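Local coordinates for protein redox-sensing transcriptional repressor rex (Thermoanaerobacter ethanolicus, PDB 3WGH) that binds DNA as a homodimeric transcriptional repressor and binds NADH, probably adjusting transcription to the cellular NADH/NAD(+) redox state, at the interface of chains A and B. Numbering follows the deposited sequence. Chains: chain A/B, Redox-sensing transcriptional repressor rex.

The interface of chains A and B. Residues chain A 5, 85, 149, 172-173, 189; chain B 205-206.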
loop_
_atom_site.group_PDB
_atom_site.type_symbol
_atom_site.label_atom_id
_atom_site.label_comp_id
_atom_site.label_asym_id
_atom_site.label_seq_id
_atom_site.Cartn_x
_atom_site.Cartn_y
_atom_site.Cartn_z
ATOM N N THR A 5 -2.632 6.648 -19.738
ATOM C CA THR A 5 -3.842 7.284 -19.221
ATOM C C THR A 5 -3.947 8.711 -19.763
ATOM O O THR A 5 -2.918 9.369 -20.006
ATOM C CB THR A 5 -3.821 7.307 -17.663
ATOM O OG1 THR A 5 -2.651 7.989 -17.217
ATOM C CG2 THR A 5 -3.804 5.876 -17.078
ATOM N N TYR A 85 -17.947 -3.355 -9.381
ATOM C CA TYR A 85 -16.975 -4.206 -10.102
ATOM C C TYR A 85 -17.009 -5.594 -9.538
ATOM O O TYR A 85 -16.991 -5.755 -8.312
ATOM C CB TYR A 85 -15.530 -3.700 -9.984
ATOM C CG TYR A 85 -15.422 -2.276 -10.393
ATOM C CD1 TYR A 85 -15.112 -1.948 -11.708
ATOM C CD2 TYR A 85 -15.665 -1.243 -9.463
ATOM C CE1 TYR A 85 -15.075 -0.629 -12.119
ATOM C CE2 TYR A 85 -15.631 0.106 -9.877
ATOM C CZ TYR A 85 -15.328 0.376 -11.217
ATOM O OH TYR A 85 -15.330 1.670 -11.654
ATOM N N ILE A 149 -12.073 -7.633 -12.290
ATOM C CA ILE A 149 -10.763 -7.457 -11.660
ATOM C C ILE A 149 -10.345 -8.752 -11.028
ATOM O O ILE A 149 -11.115 -9.347 -10.273
ATOM C CB ILE A 149 -10.809 -6.354 -10.565
ATOM C CG1 ILE A 149 -11.261 -5.016 -11.155
ATOM C CG2 ILE A 149 -9.426 -6.193 -9.894
ATOM C CD1 ILE A 149 -11.532 -3.987 -10.062
ATOM N N LYS A 172 -10.332 -7.604 -17.249
ATOM C CA LYS A 172 -9.987 -6.241 -17.586
ATOM C C LYS A 172 -8.807 -5.624 -16.785
ATOM O O LYS A 172 -8.161 -4.613 -17.190
ATOM C CB LYS A 172 -11.252 -5.406 -17.389
ATOM C CG LYS A 172 -12.421 -6.038 -18.205
ATOM C CD LYS A 172 -13.636 -5.128 -18.293
ATOM C CE LYS A 172 -14.691 -5.779 -19.205
ATOM N NZ LYS A 172 -15.704 -4.778 -19.708
ATOM N N ALA A 173 -8.586 -6.162 -15.602
ATOM C CA ALA A 173 -7.633 -5.537 -14.735
ATOM C C ALA A 173 -7.089 -6.555 -13.808
ATOM O O ALA A 173 -7.812 -7.445 -13.385
ATOM C CB ALA A 173 -8.290 -4.354 -13.969
ATOM N N ILE A 189 -5.487 -3.383 -17.535
ATOM C CA ILE A 189 -4.887 -2.548 -16.468
ATOM C C ILE A 189 -4.082 -3.401 -15.455
ATOM O O ILE A 189 -4.561 -4.415 -14.974
ATOM C CB ILE A 189 -5.995 -1.725 -15.784
ATOM C CG1 ILE A 189 -6.533 -0.680 -16.771
ATOM C CG2 ILE A 189 -5.540 -1.107 -14.431
ATOM C CD1 ILE A 189 -7.941 -0.248 -16.438
ATOM N N ARG B 205 -9.009 3.943 -13.733
ATOM C CA ARG B 205 -8.542 3.600 -15.075
ATOM C C ARG B 205 -9.543 2.792 -15.867
ATOM O O ARG B 205 -9.642 2.988 -17.074
ATOM C CB ARG B 205 -7.211 2.855 -14.996
ATOM C CG ARG B 205 -6.018 3.757 -14.772
ATOM C CD ARG B 205 -4.742 2.902 -14.670
ATOM N NE ARG B 205 -4.545 2.490 -13.283
ATOM C CZ ARG B 205 -3.423 1.911 -12.833
ATOM N NH1 ARG B 205 -2.422 1.652 -13.686
ATOM N NH2 ARG B 205 -3.295 1.577 -11.545
ATOM N N LEU B 206 -10.265 1.872 -15.219
ATOM C CA LEU B 206 -11.423 1.265 -15.867
ATOM C C LEU B 206 -12.428 2.290 -16.470
ATOM O O LEU B 206 -12.947 2.081 -17.570
ATOM C CB LEU B 206 -12.108 0.267 -14.931
ATOM C CG LEU B 206 -11.338 -1.062 -14.783
ATOM C CD1 LEU B 206 -11.871 -1.899 -13.641
ATOM C CD2 LEU B 206 -11.267 -1.906 -16.128
#
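Near the C-terminal end of chain B, the helix that carries B:Arg205 and B:Leu206 lays two neighbouring side chains against strand ends of the nucleotide-binding domain of chain A and, for the arginine, its N-terminal segment at A:Thr5, an apolar patch of the two-fold homodimer interface whose twin recurs with the chains exchanged. B:Leu206 is the plug. Its CB comes within 4.2 Å of A:Tyr85 CE1, and CG faces the CD1 methyl of A:Ile189. There the side chain forks. CD1 rests against the CD1-CE1 side of the phenol ring, displaced to one side of its plane, 3.8 Å from A:Tyr85 CE1, the two side chains running antiparallel; the same methyl reaches A:Ile149 CG1 at 4.0 Å. CD2 takes the other branch, between A:Lys172 CB at 3.7 Å and A:Ile189 CD1. A:Lys172 therefore contributes the root of its side chain, while the rest stretches away, straight from CG outward. The starts of strands 85-90, 149-152 and 189-192, with A:Lys172 just ahead of strand 173-176, line the leucine's seat.

A:Ile189 serves both chain B residues. With CG1 beside the backbone N (chi1 -68°) and chi2 near anti (156°), CD1 reaches across to the helix backbone, 3.4 Å from B:Leu206 N, and also against B:Arg205 CB. An alanine at A:Ile189 would remove CG1, CG2 and CD1, and would probably loosen the seating of both B:Leu206 and the arginine stem. That stem, CB to CD, crosses A:Ile189 obliquely and passes between it and A:Thr5, whose CG2 methyl lies 3.8 Å from B:Arg205 CG. The bend at chi3 (-88°) then swings NE and the guanidinium round to A:Ile189, whose CG2 stands 3.8 Å off the guanidinium plane, nearer its edge than its centre.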